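Local coordinates for protein laccase (Botrytis aclada, PDB 3SQR) that probably oxidises phenolic substrates such as hydroquinones with copper ions while reducing dioxygen to water, and takes part in lignin degradation, at residues A[473-478]-A[489-494]; A[450-455]-A[509-514]; A[110-115]-A[145-150]; A[74-79]-A[114-119]. All blocks are in the same frame, centred on the assembly; numbering follows the deposited sequence.

In the fold
The four contacts form two pairs. Contacts 1 and 2 lie in the same sheet of the third cupredoxin-like domain, with centres about 9 Å apart. Strand 509-515 runs between strands 472-478 and 448-455, and Phe491 of contact 1 packs on Ala511 of contact 2. Contacts 3 and 4 share Asn114 and Asn115 in the first such domain, with centres about 10 Å apart. Pro149 of contact 3 packs on the backbone of 116-119. Contacts 1 and 3 have centres about 40 Å apart. In contact 2 the Ile453 side chain lies about 9 Å from a copper ion. None of the contacts supplies a copper ligand.

Contact 1. Residues A[473-478]-A[489-494]; sequences FIVAQE and AKFNLV
Val475 meets Phe491, Asn492 and Leu493 through both of its methyl branches and its backbone carbonyl. At the branch point, Val475 CB lies 3.4 Å from Asn492 O. CG1, anti to the carbonyl carbon (chi1 -56°), passes the same oxygen and ends 3.8 Å from Leu493 CD2. CG2 takes the crowded position between the backbone N and the carbonyl carbon. It sits over one face of the Phe491 ring, offset toward the rim, and its closest ring atom is CG, at 3.6 Å. This is a CH-pi contact, with CG2 3.8 Å from the ring centroid and 18° off the normal. Ala476 CB adds a second contact to the same ring, 3.8 Å from Phe491 CD1. The backbones are joined by one nearly straight hydrogen bond. Asn492 N gives it to Val475 O over 2.8 Å, in the carbonyl plane and on a lone pair. Asn492 O is buried here and finds no hydrogen-bond partner. It receives a CA-H...O contact from Val475 CA at 3.4 Å. Phe491 also packs against strands 387-398 and 448-455, so the loop side chain enters the hydrophobic layer beside the sheet. Val475 and Ala476 both face Ala511, which makes a classic beta bulge in an inner strand of this cupredoxin-like domain.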
loop_
_atom_site.group_PDB
_atom_site.type_symbol
_atom_site.label_atom_id
_atom_site.label_comp_id
_atom_site.label_asym_id
_atom_site.label_seq_id
_atom_site.Cartn_x
_atom_site.Cartn_y
_atom_site.Cartn_z
ATOM N N PHE A 473 -11.201 -3.316 10.859
ATOM C CA PHE A 473 -11.329 -4.646 11.436
ATOM C C PHE A 473 -12.024 -5.491 10.404
ATOM O O PHE A 473 -13.071 -5.087 9.862
ATOM C CB PHE A 473 -12.229 -4.519 12.665
ATOM C CG PHE A 473 -11.625 -3.763 13.803
ATOM C CD1 PHE A 473 -11.402 -2.411 13.779
ATOM C CD2 PHE A 473 -11.280 -4.443 14.966
ATOM C CE1 PHE A 473 -10.865 -1.747 14.911
ATOM C CE2 PHE A 473 -10.778 -3.776 16.050
ATOM C CZ PHE A 473 -10.551 -2.481 16.021
ATOM N N ILE A 474 -11.424 -6.620 10.054
ATOM C CA ILE A 474 -12.019 -7.499 9.063
ATOM C C ILE A 474 -13.066 -8.369 9.774
ATOM O O ILE A 474 -12.734 -9.419 10.314
ATOM C CB ILE A 474 -10.988 -8.342 8.411
ATOM C CG1 ILE A 474 -9.856 -7.477 7.818
ATOM C CG2 ILE A 474 -11.656 -9.236 7.358
ATOM C CD1 ILE A 474 -8.831 -8.328 6.966
ATOM N N VAL A 475 -14.281 -7.868 9.830
ATOM C CA VAL A 475 -15.356 -8.610 10.510
ATOM C C VAL A 475 -15.869 -9.804 9.660
ATOM O O VAL A 475 -16.376 -10.802 10.180
ATOM C CB VAL A 475 -16.429 -7.712 11.047
ATOM C CG1 VAL A 475 -15.715 -6.638 12.029
ATOM C CG2 VAL A 475 -17.311 -7.055 10.006
ATOM N N ALA A 476 -15.636 -9.728 8.367
ATOM C CA ALA A 476 -15.963 -10.823 7.440
ATOM C C ALA A 476 -15.183 -10.627 6.147
ATOM O O ALA A 476 -15.099 -9.535 5.592
ATOM C CB ALA A 476 -17.468 -10.825 7.120
ATOM N N GLN A 477 -14.658 -11.705 5.634
ATOM C CA GLN A 477 -14.007 -11.646 4.332
ATOM C C GLN A 477 -14.419 -12.986 3.720
ATOM O O GLN A 477 -13.861 -14.038 4.036
ATOM C CB GLN A 477 -12.513 -11.495 4.543
ATOM C CG GLN A 477 -11.735 -11.443 3.247
ATOM C CD GLN A 477 -10.280 -11.375 3.444
ATOM O OE1 GLN A 477 -9.674 -12.194 4.120
ATOM N NE2 GLN A 477 -9.671 -10.338 2.835
ATOM N N GLU A 478 -15.462 -12.935 2.931
ATOM C CA GLU A 478 -16.213 -14.122 2.565
ATOM C C GLU A 478 -16.374 -14.267 1.084
ATOM O O GLU A 478 -16.724 -13.293 0.374
ATOM C CB GLU A 478 -17.615 -14.053 3.190
ATOM C CG GLU A 478 -17.600 -14.021 4.707
ATOM C CD GLU A 478 -17.167 -15.310 5.357
ATOM O OE1 GLU A 478 -17.437 -16.361 4.764
ATOM O OE2 GLU A 478 -16.562 -15.250 6.458
ATOM N N ALA A 489 -24.885 -11.382 11.308
ATOM C CA ALA A 489 -24.817 -12.163 12.509
ATOM C C ALA A 489 -23.609 -13.051 12.545
ATOM O O ALA A 489 -23.254 -13.515 13.604
ATOM N N LYS A 490 -22.984 -13.305 11.386
ATOM C CA LYS A 490 -21.755 -14.056 11.323
ATOM C C LYS A 490 -20.454 -13.210 11.360
ATOM O O LYS A 490 -19.367 -13.768 11.391
ATOM C CB LYS A 490 -21.754 -14.926 10.060
ATOM C CG LYS A 490 -22.697 -16.148 10.149
ATOM C CD LYS A 490 -21.908 -17.434 10.552
ATOM C CE LYS A 490 -22.791 -18.564 11.124
ATOM N NZ LYS A 490 -21.945 -19.779 11.381
ATOM N N PHE A 491 -20.562 -11.893 11.365
ATOM C CA PHE A 491 -19.393 -11.008 11.585
ATOM C C PHE A 491 -18.651 -11.386 12.839
ATOM O O PHE A 491 -19.277 -11.705 13.885
ATOM C CB PHE A 491 -19.843 -9.563 11.774
ATOM C CG PHE A 491 -20.389 -8.921 10.569
ATOM C CD1 PHE A 491 -20.250 -9.512 9.293
ATOM C CD2 PHE A 491 -21.007 -7.672 10.666
ATOM C CE1 PHE A 491 -20.726 -8.892 8.199
ATOM C CE2 PHE A 491 -21.478 -7.053 9.544
ATOM C CZ PHE A 491 -21.361 -7.677 8.300
ATOM N N ASN A 492 -17.324 -11.347 12.773
ATOM C CA ASN A 492 -16.509 -11.491 13.947
ATOM C C ASN A 492 -16.136 -10.108 14.464
ATOM O O ASN A 492 -15.358 -9.383 13.844
ATOM C CB ASN A 492 -15.280 -12.311 13.622
ATOM C CG ASN A 492 -14.308 -12.458 14.779
ATOM O OD1 ASN A 492 -13.143 -12.793 14.541
ATOM N ND2 ASN A 492 -14.763 -12.257 16.020
ATOM N N LEU A 493 -16.681 -9.753 15.634
ATOM C CA LEU A 493 -16.448 -8.441 16.234
ATOM C C LEU A 493 -15.429 -8.433 17.351
ATOM O O LEU A 493 -15.054 -7.365 17.850
ATOM C CB LEU A 493 -17.792 -7.852 16.729
ATOM C CG LEU A 493 -18.906 -7.796 15.689
ATOM C CD1 LEU A 493 -20.238 -7.353 16.352
ATOM C CD2 LEU A 493 -18.619 -6.863 14.490
ATOM N N VAL A 494 -14.938 -9.607 17.686
ATOM C CA VAL A 494 -14.028 -9.811 18.781
ATOM C C VAL A 494 -12.614 -10.064 18.296
ATOM O O VAL A 494 -12.258 -11.179 17.795
ATOM C CB VAL A 494 -14.422 -11.029 19.658
ATOM C CG1 VAL A 494 -13.463 -11.116 20.795
ATOM C CG2 VAL A 494 -15.866 -10.830 20.166
#

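Contact 2. Residues A[450-455]-A[509-514]; sequences VYVIED and YLAIAF
Val450 to Glu454 pair with Ala513 to Tyr509 as antiparallel strands, 159° between their directions, through four nearly straight backbone hydrogen bonds in the pairs Tyr451-Ile512 and Ile453-Leu510. The shortest runs from Tyr451 N to Ile512 O, 2.7 Å. On the face of these two pairs, Tyr451 and Ile512 lie side by side and point the same way. Ile512 CG1 comes to the edge of the tyrosine ring, 4.1 Å from Tyr451 CD2. Ile453 CG2 lies 3.9 Å from Leu510 CB. On the other face the two valines divide their branches. Val450 CG2 meets Ala513 CB at 3.8 Å, while CG1 leans to Ala511. Val452 CG2, anti to the carbonyl carbon, touches Ala511 CB at 3.8 Å. Its CG1, anti to the backbone N (chi1 177°), reaches Tyr509 CD2 at 4.0 Å. Tyr451 OH is hydrogen-bonded to Glu392. These are central strands of the sheet, flanked by strand 387-398 beside 450-455 and strand 472-478 beside 509-514.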
loop_
_atom_site.group_PDB
_atom_site.type_symbol
_atom_site.label_atom_id
_atom_site.label_comp_id
_atom_site.label_asym_id
_atom_site.label_seq_id
_atom_site.Cartn_x
_atom_site.Cartn_y
_atom_site.Cartn_z
ATOM N N VAL A 450 -19.612 -0.446 10.128
ATOM C CA VAL A 450 -19.244 -1.640 9.344
ATOM C C VAL A 450 -19.571 -1.301 7.898
ATOM O O VAL A 450 -20.694 -0.900 7.526
ATOM C CB VAL A 450 -19.925 -2.910 9.760
ATOM C CG1 VAL A 450 -19.675 -4.039 8.690
ATOM C CG2 VAL A 450 -19.453 -3.354 11.103
ATOM N N TYR A 451 -18.534 -1.360 7.074
ATOM C CA TYR A 451 -18.654 -1.051 5.685
ATOM C C TYR A 451 -18.524 -2.373 4.964
ATOM O O TYR A 451 -17.528 -3.111 5.130
ATOM C CB TYR A 451 -17.542 -0.096 5.230
ATOM C CG TYR A 451 -17.560 0.200 3.774
ATOM C CD1 TYR A 451 -18.522 1.020 3.214
ATOM C CD2 TYR A 451 -16.575 -0.316 2.927
ATOM C CE1 TYR A 451 -18.511 1.313 1.882
ATOM C CE2 TYR A 451 -16.585 -0.033 1.587
ATOM C CZ TYR A 451 -17.545 0.786 1.065
ATOM O OH TYR A 451 -17.534 1.060 -0.287
ATOM N N VAL A 452 -19.565 -2.716 4.219
ATOM C CA VAL A 452 -19.590 -3.975 3.477
ATOM C C VAL A 452 -19.463 -3.605 2.012
ATOM O O VAL A 452 -20.254 -2.882 1.483
ATOM C CB VAL A 452 -20.922 -4.803 3.682
ATOM C CG1 VAL A 452 -20.879 -6.069 2.794
ATOM C CG2 VAL A 452 -21.079 -5.284 5.121
ATOM N N ILE A 453 -18.454 -4.154 1.355
ATOM C CA ILE A 453 -18.303 -3.916 -0.041
ATOM C C ILE A 453 -18.431 -5.289 -0.715
ATOM O O ILE A 453 -17.805 -6.268 -0.315
ATOM C CB ILE A 453 -16.973 -3.213 -0.391
ATOM C CG1 ILE A 453 -16.930 -2.939 -1.900
ATOM C CG2 ILE A 453 -15.769 -3.981 0.173
ATOM C CD1 ILE A 453 -15.846 -1.958 -2.328
ATOM N N GLU A 454 -19.335 -5.328 -1.667
ATOM C CA GLU A 454 -19.717 -6.533 -2.374
ATOM C C GLU A 454 -19.204 -6.532 -3.763
ATOM O O GLU A 454 -19.279 -5.531 -4.488
ATOM C CB GLU A 454 -21.237 -6.611 -2.470
ATOM C CG GLU A 454 -21.937 -6.653 -1.165
ATOM C CD GLU A 454 -23.423 -6.834 -1.407
ATOM O OE1 GLU A 454 -23.772 -7.769 -2.161
ATOM O OE2 GLU A 454 -24.197 -6.009 -0.872
ATOM N N ASP A 455 -18.700 -7.661 -4.169
ATOM C CA ASP A 455 -18.317 -7.819 -5.574
ATOM C C ASP A 455 -19.495 -8.355 -6.371
ATOM O O ASP A 455 -19.715 -9.549 -6.349
ATOM C CB ASP A 455 -17.167 -8.822 -5.682
ATOM C CG ASP A 455 -16.641 -8.977 -7.154
ATOM O OD1 ASP A 455 -17.163 -8.264 -7.995
ATOM O OD2 ASP A 455 -15.757 -9.808 -7.419
ATOM N N TYR A 509 -17.748 -10.781 -0.525
ATOM C CA TYR A 509 -17.817 -9.480 0.148
ATOM C C TYR A 509 -16.781 -9.361 1.254
ATOM O O TYR A 509 -16.276 -10.315 1.818
ATOM C CB TYR A 509 -19.248 -9.223 0.658
ATOM C CG TYR A 509 -19.662 -10.160 1.738
ATOM C CD1 TYR A 509 -20.292 -11.366 1.454
ATOM C CD2 TYR A 509 -19.479 -9.814 3.090
ATOM C CE1 TYR A 509 -20.664 -12.219 2.466
ATOM C CE2 TYR A 509 -19.847 -10.657 4.088
ATOM C CZ TYR A 509 -20.447 -11.856 3.773
ATOM O OH TYR A 509 -20.833 -12.657 4.823
ATOM N N LEU A 510 -16.457 -8.112 1.537
ATOM C CA LEU A 510 -15.570 -7.758 2.587
ATOM C C LEU A 510 -16.330 -6.795 3.484
ATOM O O LEU A 510 -16.863 -5.803 3.002
ATOM C CB LEU A 510 -14.352 -7.090 1.974
ATOM C CG LEU A 510 -13.389 -6.449 2.954
ATOM C CD1 LEU A 510 -12.677 -7.532 3.843
ATOM C CD2 LEU A 510 -12.374 -5.538 2.226
ATOM N N ALA A 511 -16.386 -7.154 4.763
ATOM C CA ALA A 511 -17.036 -6.322 5.756
ATOM C C ALA A 511 -15.931 -5.848 6.686
ATOM O O ALA A 511 -15.313 -6.640 7.385
ATOM C CB ALA A 511 -18.123 -7.138 6.523
ATOM N N ILE A 512 -15.695 -4.538 6.650
ATOM C CA ILE A 512 -14.649 -3.898 7.437
ATOM C C ILE A 512 -15.268 -2.883 8.361
ATOM O O ILE A 512 -16.077 -2.076 7.946
ATOM C CB ILE A 512 -13.560 -3.234 6.530
ATOM C CG1 ILE A 512 -14.138 -2.238 5.564
ATOM C CG2 ILE A 512 -12.698 -4.299 5.827
ATOM C CD1 ILE A 512 -13.066 -1.334 4.932
ATOM N N ALA A 513 -14.874 -2.932 9.606
ATOM C CA ALA A 513 -15.338 -2.006 10.626
ATOM C C ALA A 513 -14.244 -1.015 10.982
ATOM O O ALA A 513 -13.060 -1.357 11.036
ATOM C CB ALA A 513 -15.735 -2.806 11.888
ATOM N N PHE A 514 -14.639 0.220 11.254
ATOM C CA PHE A 514 -13.723 1.171 11.876
ATOM C C PHE A 514 -14.522 2.169 12.696
ATOM O O PHE A 514 -15.735 2.235 12.564
ATOM C CB PHE A 514 -12.876 1.866 10.811
ATOM C CG PHE A 514 -13.672 2.552 9.743
ATOM C CD1 PHE A 514 -14.069 1.875 8.594
ATOM C CD2 PHE A 514 -13.991 3.922 9.839
ATOM C CE1 PHE A 514 -14.784 2.461 7.655
ATOM C CE2 PHE A 514 -14.669 4.534 8.826
ATOM C CZ PHE A 514 -15.049 3.813 7.724
#

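Contact 3. Residues A[110-115]-A[145-150]; sequences IHVTNN and CPIAPG
Asn114 turns its side chain toward the loop 145-150 and lies against Ile147, Ala148 and Pro149. CG is anti to the backbone N (chi1 -177°), and the amide extends across the loop backbone. ND2 gives a hydrogen bond to Ile147 O, 2.9 Å away. The acceptor lies in the amide plane of Asn114, but the donor is tilted 34° from the Ile147 carbonyl plane. ND2 also bonds to Asn119 O, and OD1 accepts from Leu116 N, so the amide is held at both ends. Pro149 CD comes within 3.7 Å of ND2. Asn114 CB rests 3.9 Å from Ile147 CG2. The other branch of Ile147 reaches Val112, where Ile147 CD1 meets Val112 CG1 at 4.0 Å and the two side chains cross at about a right angle. Gly150 N also gives a hydrogen bond to Asn114 O, 2.6 Å. Cys145, at the start of the segment, is disulfide-bonded to Cys561. The arrangement joins strand 107-114 to the loop leading into its antiparallel neighbour, strand 152-158, in the first cupredoxin-like domain.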
loop_
_atom_site.group_PDB
_atom_site.type_symbol
_atom_site.label_atom_id
_atom_site.label_comp_id
_atom_site.label_asym_id
_atom_site.label_seq_id
_atom_site.Cartn_x
_atom_site.Cartn_y
_atom_site.Cartn_z
ATOM N N ILE A 110 8.335 16.400 5.696
ATOM C CA ILE A 110 8.826 15.878 4.436
ATOM C C ILE A 110 8.518 16.885 3.340
ATOM O O ILE A 110 7.398 17.041 2.946
ATOM C CB ILE A 110 8.234 14.548 4.086
ATOM C CG1 ILE A 110 8.370 13.595 5.305
ATOM C CG2 ILE A 110 8.859 14.024 2.744
ATOM C CD1 ILE A 110 7.477 12.370 5.288
ATOM N N HIS A 111 9.549 17.590 2.918
ATOM C CA HIS A 111 9.455 18.570 1.843
ATOM C C HIS A 111 9.475 17.886 0.521
ATOM O O HIS A 111 10.506 17.305 0.162
ATOM C CB HIS A 111 10.609 19.565 1.886
ATOM C CG HIS A 111 10.868 20.135 3.242
ATOM N ND1 HIS A 111 10.181 21.228 3.728
ATOM C CD2 HIS A 111 11.756 19.793 4.203
ATOM C CE1 HIS A 111 10.612 21.509 4.946
ATOM N NE2 HIS A 111 11.581 20.667 5.253
ATOM N N VAL A 112 8.345 17.913 -0.195
ATOM C CA VAL A 112 8.209 17.197 -1.449
ATOM C C VAL A 112 8.160 18.208 -2.557
ATOM O O VAL A 112 7.170 18.940 -2.700
ATOM C CB VAL A 112 6.981 16.313 -1.528
ATOM C CG1 VAL A 112 6.914 15.620 -2.870
ATOM C CG2 VAL A 112 7.072 15.203 -0.382
ATOM N N THR A 113 9.187 18.169 -3.387
ATOM C CA THR A 113 9.242 19.060 -4.571
ATOM C C THR A 113 8.977 18.273 -5.809
ATOM O O THR A 113 9.588 17.210 -6.043
ATOM C CB THR A 113 10.629 19.734 -4.678
ATOM O OG1 THR A 113 10.922 20.497 -3.475
ATOM C CG2 THR A 113 10.691 20.619 -5.970
ATOM N N ASN A 114 8.005 18.739 -6.595
ATOM C CA ASN A 114 7.674 18.100 -7.836
ATOM C C ASN A 114 8.586 18.594 -8.916
ATOM O O ASN A 114 8.368 19.647 -9.471
ATOM C CB ASN A 114 6.211 18.353 -8.285
ATOM C CG ASN A 114 5.865 17.635 -9.508
ATOM O OD1 ASN A 114 6.671 16.854 -10.048
ATOM N ND2 ASN A 114 4.584 17.806 -9.968
ATOM N N ASN A 115 9.552 17.782 -9.276
ATOM C CA ASN A 115 10.442 18.089 -10.399
ATOM C C ASN A 115 10.143 17.345 -11.695
ATOM O O ASN A 115 11.019 17.227 -12.574
ATOM C CB ASN A 115 11.896 17.941 -9.969
ATOM C CG ASN A 115 12.306 19.021 -9.021
ATOM O OD1 ASN A 115 12.084 20.238 -9.281
ATOM N ND2 ASN A 115 12.836 18.607 -7.854
ATOM N N CYS A 145 -4.957 19.510 -3.582
ATOM C CA CYS A 145 -4.728 19.647 -4.984
ATOM C C CYS A 145 -3.350 18.998 -5.245
ATOM O O CYS A 145 -2.500 18.976 -4.349
ATOM C CB CYS A 145 -4.638 21.107 -5.423
ATOM S SG CYS A 145 -6.255 21.977 -5.269
ATOM N N PRO A 146 -3.129 18.595 -6.484
ATOM C CA PRO A 146 -1.831 18.136 -6.844
ATOM C C PRO A 146 -0.784 19.213 -6.660
ATOM O O PRO A 146 -1.045 20.425 -6.762
ATOM C CB PRO A 146 -1.982 17.703 -8.282
ATOM C CG PRO A 146 -3.457 17.483 -8.460
ATOM C CD PRO A 146 -4.051 18.495 -7.625
ATOM N N ILE A 147 0.423 18.760 -6.375
ATOM C CA ILE A 147 1.604 19.622 -6.360
ATOM C C ILE A 147 2.021 19.877 -7.816
ATOM O O ILE A 147 2.352 18.941 -8.590
ATOM C CB ILE A 147 2.816 18.962 -5.657
ATOM C CG1 ILE A 147 2.412 18.488 -4.254
ATOM C CG2 ILE A 147 4.005 19.973 -5.577
ATOM C CD1 ILE A 147 3.461 17.496 -3.558
ATOM N N ALA A 148 1.960 21.131 -8.239
ATOM C CA ALA A 148 2.296 21.412 -9.598
ATOM C C ALA A 148 3.802 21.229 -9.852
ATOM O O ALA A 148 4.581 21.389 -8.936
ATOM C CB ALA A 148 1.884 22.898 -9.936
ATOM N N PRO A 149 4.198 20.952 -11.093
ATOM C CA PRO A 149 5.593 20.979 -11.499
ATOM C C PRO A 149 6.297 22.215 -10.984
ATOM O O PRO A 149 5.809 23.380 -11.113
ATOM C CB PRO A 149 5.515 20.912 -13.026
ATOM C CG PRO A 149 4.383 20.026 -13.264
ATOM C CD PRO A 149 3.370 20.519 -12.217
ATOM N N GLY A 150 7.405 21.951 -10.301
ATOM C CA GLY A 150 8.244 23.000 -9.705
ATOM C C GLY A 150 7.788 23.480 -8.349
ATOM O O GLY A 150 8.524 24.207 -7.707
#

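Contact 4. Residues A[74-79]-A[114-119]; sequences VENSTI and NNLEHN. With NAG (2-acetamido-2-deoxy-beta-D-glucopyranose), chain H; NAG (2-acetamido-2-deoxy-beta-D-glucopyranose), chain B.
The N-acetylglucosamine on Asn76 reaches across to His118 and Glu117 with its acetamido oxygen O7, which three groups grip. His118 N binds O7 at 2.9 Å, Glu117 N binds it weakly, and a water donates to it while accepting from Asn76 ND2 and Glu117 N. The sugar's C1 is covalently bonded to Asn76 ND2. Asn119 ND2 carries another N-acetylglucosamine. A second water links Asn76 N to Asn115 O. Next to the parallel bridge of Val74 with Asn114, Val74 O accepts a hydrogen bond from Asn115 N over 2.8 Å, bent to 131° at the hydrogen. Asn115 CB approaches the same oxygen to 3.2 Å. An Asx turn from Asn114 OD1 to Leu116 N shapes the next step. Leu116 then crosses Val74, with its CG, anti to the carbonyl carbon (chi1 -60°), 3.6 Å from Val74 CG1. Leu116 CD2 lies 3.7 Å from Asn76 CB. The sugar on Asn76 thus bridges strand and loop, and probably steadies their relative position.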
loop_
_atom_site.group_PDB
_atom_site.type_symbol
_atom_site.label_atom_id
_atom_site.label_comp_id
_atom_site.label_asym_id
_atom_site.label_seq_id
_atom_site.Cartn_x
_atom_site.Cartn_y
_atom_site.Cartn_z
ATOM N N VAL A 74 10.623 14.633 -6.537
ATOM C CA VAL A 74 9.955 13.767 -7.467
ATOM C C VAL A 74 10.538 14.013 -8.829
ATOM O O VAL A 74 10.447 15.121 -9.352
ATOM C CB VAL A 74 8.448 13.971 -7.482
ATOM C CG1 VAL A 74 7.783 13.149 -8.584
ATOM C CG2 VAL A 74 7.917 13.631 -6.085
ATOM N N GLU A 75 11.158 12.984 -9.355
ATOM C CA GLU A 75 11.971 13.126 -10.559
ATOM C C GLU A 75 11.622 12.238 -11.694
ATOM O O GLU A 75 11.071 11.168 -11.576
ATOM C CB GLU A 75 13.443 12.903 -10.206
ATOM C CG GLU A 75 13.850 13.717 -9.022
ATOM C CD GLU A 75 15.318 13.947 -8.880
ATOM O OE1 GLU A 75 16.139 13.053 -9.204
ATOM O OE2 GLU A 75 15.633 15.060 -8.419
ATOM N N ASN A 76 11.977 12.752 -12.868
ATOM C CA ASN A 76 11.843 12.051 -14.092
ATOM C C ASN A 76 13.186 11.454 -14.455
ATOM O O ASN A 76 14.135 12.179 -14.732
ATOM C CB ASN A 76 11.298 13.044 -15.118
ATOM C CG ASN A 76 10.759 12.366 -16.333
ATOM O OD1 ASN A 76 11.026 11.185 -16.650
ATOM N ND2 ASN A 76 9.975 13.145 -17.076
ATOM N N SER A 77 13.292 10.145 -14.364
ATOM C CA SER A 77 14.548 9.463 -14.336
ATOM C C SER A 77 14.716 8.417 -15.413
ATOM O O SER A 77 13.784 8.078 -16.168
ATOM C CB SER A 77 14.617 8.759 -12.964
ATOM O OG SER A 77 14.293 9.629 -11.886
ATOM N N THR A 78 15.915 7.832 -15.464
ATOM C CA THR A 78 16.231 6.724 -16.290
ATOM C C THR A 78 16.906 5.733 -15.376
ATOM O O THR A 78 17.798 6.100 -14.653
ATOM C CB THR A 78 17.142 7.136 -17.464
ATOM O OG1 THR A 78 16.467 8.195 -18.144
ATOM C CG2 THR A 78 17.436 5.967 -18.328
ATOM N N ILE A 79 16.408 4.509 -15.367
ATOM C CA ILE A 79 17.017 3.455 -14.582
ATOM C C ILE A 79 17.104 2.127 -15.344
ATOM O O ILE A 79 16.385 1.897 -16.326
ATOM C CB ILE A 79 16.245 3.318 -13.270
ATOM C CG1 ILE A 79 14.781 3.029 -13.550
ATOM C CG2 ILE A 79 16.356 4.583 -12.409
ATOM C CD1 ILE A 79 14.104 2.399 -12.258
ATOM N N ASN A 114 8.005 18.739 -6.595
ATOM C CA ASN A 114 7.674 18.100 -7.836
ATOM C C ASN A 114 8.586 18.594 -8.916
ATOM O O ASN A 114 8.368 19.647 -9.471
ATOM C CB ASN A 114 6.211 18.353 -8.285
ATOM C CG ASN A 114 5.865 17.635 -9.508
ATOM O OD1 ASN A 114 6.671 16.854 -10.048
ATOM N ND2 ASN A 114 4.584 17.806 -9.968
ATOM N N ASN A 115 9.552 17.782 -9.276
ATOM C CA ASN A 115 10.442 18.089 -10.399
ATOM C C ASN A 115 10.143 17.345 -11.695
ATOM O O ASN A 115 11.019 17.227 -12.574
ATOM C CB ASN A 115 11.896 17.941 -9.969
ATOM C CG ASN A 115 12.306 19.021 -9.021
ATOM O OD1 ASN A 115 12.084 20.238 -9.281
ATOM N ND2 ASN A 115 12.836 18.607 -7.854
ATOM N N LEU A 116 8.913 16.850 -11.833
ATOM C CA LEU A 116 8.420 16.371 -13.089
ATOM C C LEU A 116 7.988 17.623 -13.857
ATOM O O LEU A 116 7.650 18.638 -13.232
ATOM C CB LEU A 116 7.209 15.469 -12.901
ATOM C CG LEU A 116 7.508 14.230 -12.036
ATOM C CD1 LEU A 116 6.092 13.601 -11.801
ATOM C CD2 LEU A 116 8.538 13.287 -12.671
ATOM N N GLU A 117 8.041 17.536 -15.176
ATOM C CA GLU A 117 7.577 18.648 -15.988
ATOM C C GLU A 117 6.091 18.581 -16.346
ATOM O O GLU A 117 5.454 19.621 -16.481
ATOM C CB GLU A 117 8.396 18.699 -17.281
ATOM C CG GLU A 117 9.818 19.188 -17.074
ATOM C CD GLU A 117 10.336 19.936 -18.293
ATOM O OE1 GLU A 117 10.196 19.410 -19.440
ATOM O OE2 GLU A 117 10.833 21.077 -18.094
ATOM N N HIS A 118 5.551 17.373 -16.503
ATOM C CA HIS A 118 4.248 17.169 -17.188
ATOM C C HIS A 118 3.184 16.421 -16.366
ATOM O O HIS A 118 2.199 15.955 -16.925
ATOM C CB HIS A 118 4.476 16.460 -18.542
ATOM C CG HIS A 118 5.394 17.206 -19.459
ATOM N ND1 HIS A 118 5.240 18.549 -19.731
ATOM C CD2 HIS A 118 6.489 16.805 -20.141
ATOM C CE1 HIS A 118 6.208 18.943 -20.546
ATOM N NE2 HIS A 118 6.978 17.905 -20.816
ATOM N N ASN A 119 3.430 16.224 -15.063
ATOM C CA ASN A 119 2.412 15.692 -14.149
ATOM C C ASN A 119 2.443 16.519 -12.878
ATOM O O ASN A 119 3.535 16.904 -12.420
ATOM C CB ASN A 119 2.705 14.238 -13.656
ATOM C CG ASN A 119 2.501 13.149 -14.644
ATOM O OD1 ASN A 119 2.853 12.039 -14.345
ATOM N ND2 ASN A 119 1.923 13.417 -15.817
HETATM C C1 NAG H . 9.468 12.652 -18.291
HETATM C C2 NAG H . 8.282 13.451 -18.747
HETATM C C3 NAG H . 7.858 12.973 -20.114
HETATM C C4 NAG H . 9.005 13.026 -21.121
HETATM C C5 NAG H . 10.161 12.261 -20.504
HETATM C C6 NAG H . 11.366 12.301 -21.452
HETATM C C7 NAG H . 6.735 13.925 -16.957
HETATM C C8 NAG H . 5.599 13.362 -16.169
HETATM N N2 NAG H . 7.174 13.142 -17.867
HETATM O O3 NAG H . 6.761 13.739 -20.522
HETATM O O4 NAG H . 8.591 12.366 -22.308
HETATM O O5 NAG H . 10.493 12.874 -19.264
HETATM O O6 NAG H . 11.799 13.643 -21.535
HETATM O O7 NAG H . 7.186 15.029 -16.721
HETATM C C1 NAG B . 1.718 12.394 -16.784
HETATM C C2 NAG B . 0.501 12.396 -17.671
HETATM C C3 NAG B . 0.379 11.285 -18.701
HETATM C C4 NAG B . 1.656 11.279 -19.500
HETATM C C5 NAG B . 2.879 11.285 -18.553
HETATM C C6 NAG B . 4.185 11.543 -19.281
HETATM C C7 NAG B . -1.159 13.688 -16.367
HETATM C C8 NAG B . -2.481 13.535 -15.659
HETATM N N2 NAG B . -0.726 12.544 -16.924
HETATM O O3 NAG B . -0.783 11.535 -19.475
HETATM O O4 NAG B . 1.784 10.142 -20.300
HETATM O O5 NAG B . 2.836 12.313 -17.600
HETATM O O6 NAG B . 5.239 11.010 -18.513
HETATM O O7 NAG B . -0.607 14.783 -16.412
HETATM O O HOH W 1 10.107 15.896 -16.642
HETATM O O HOH W 2 12.959 15.433 -13.047
#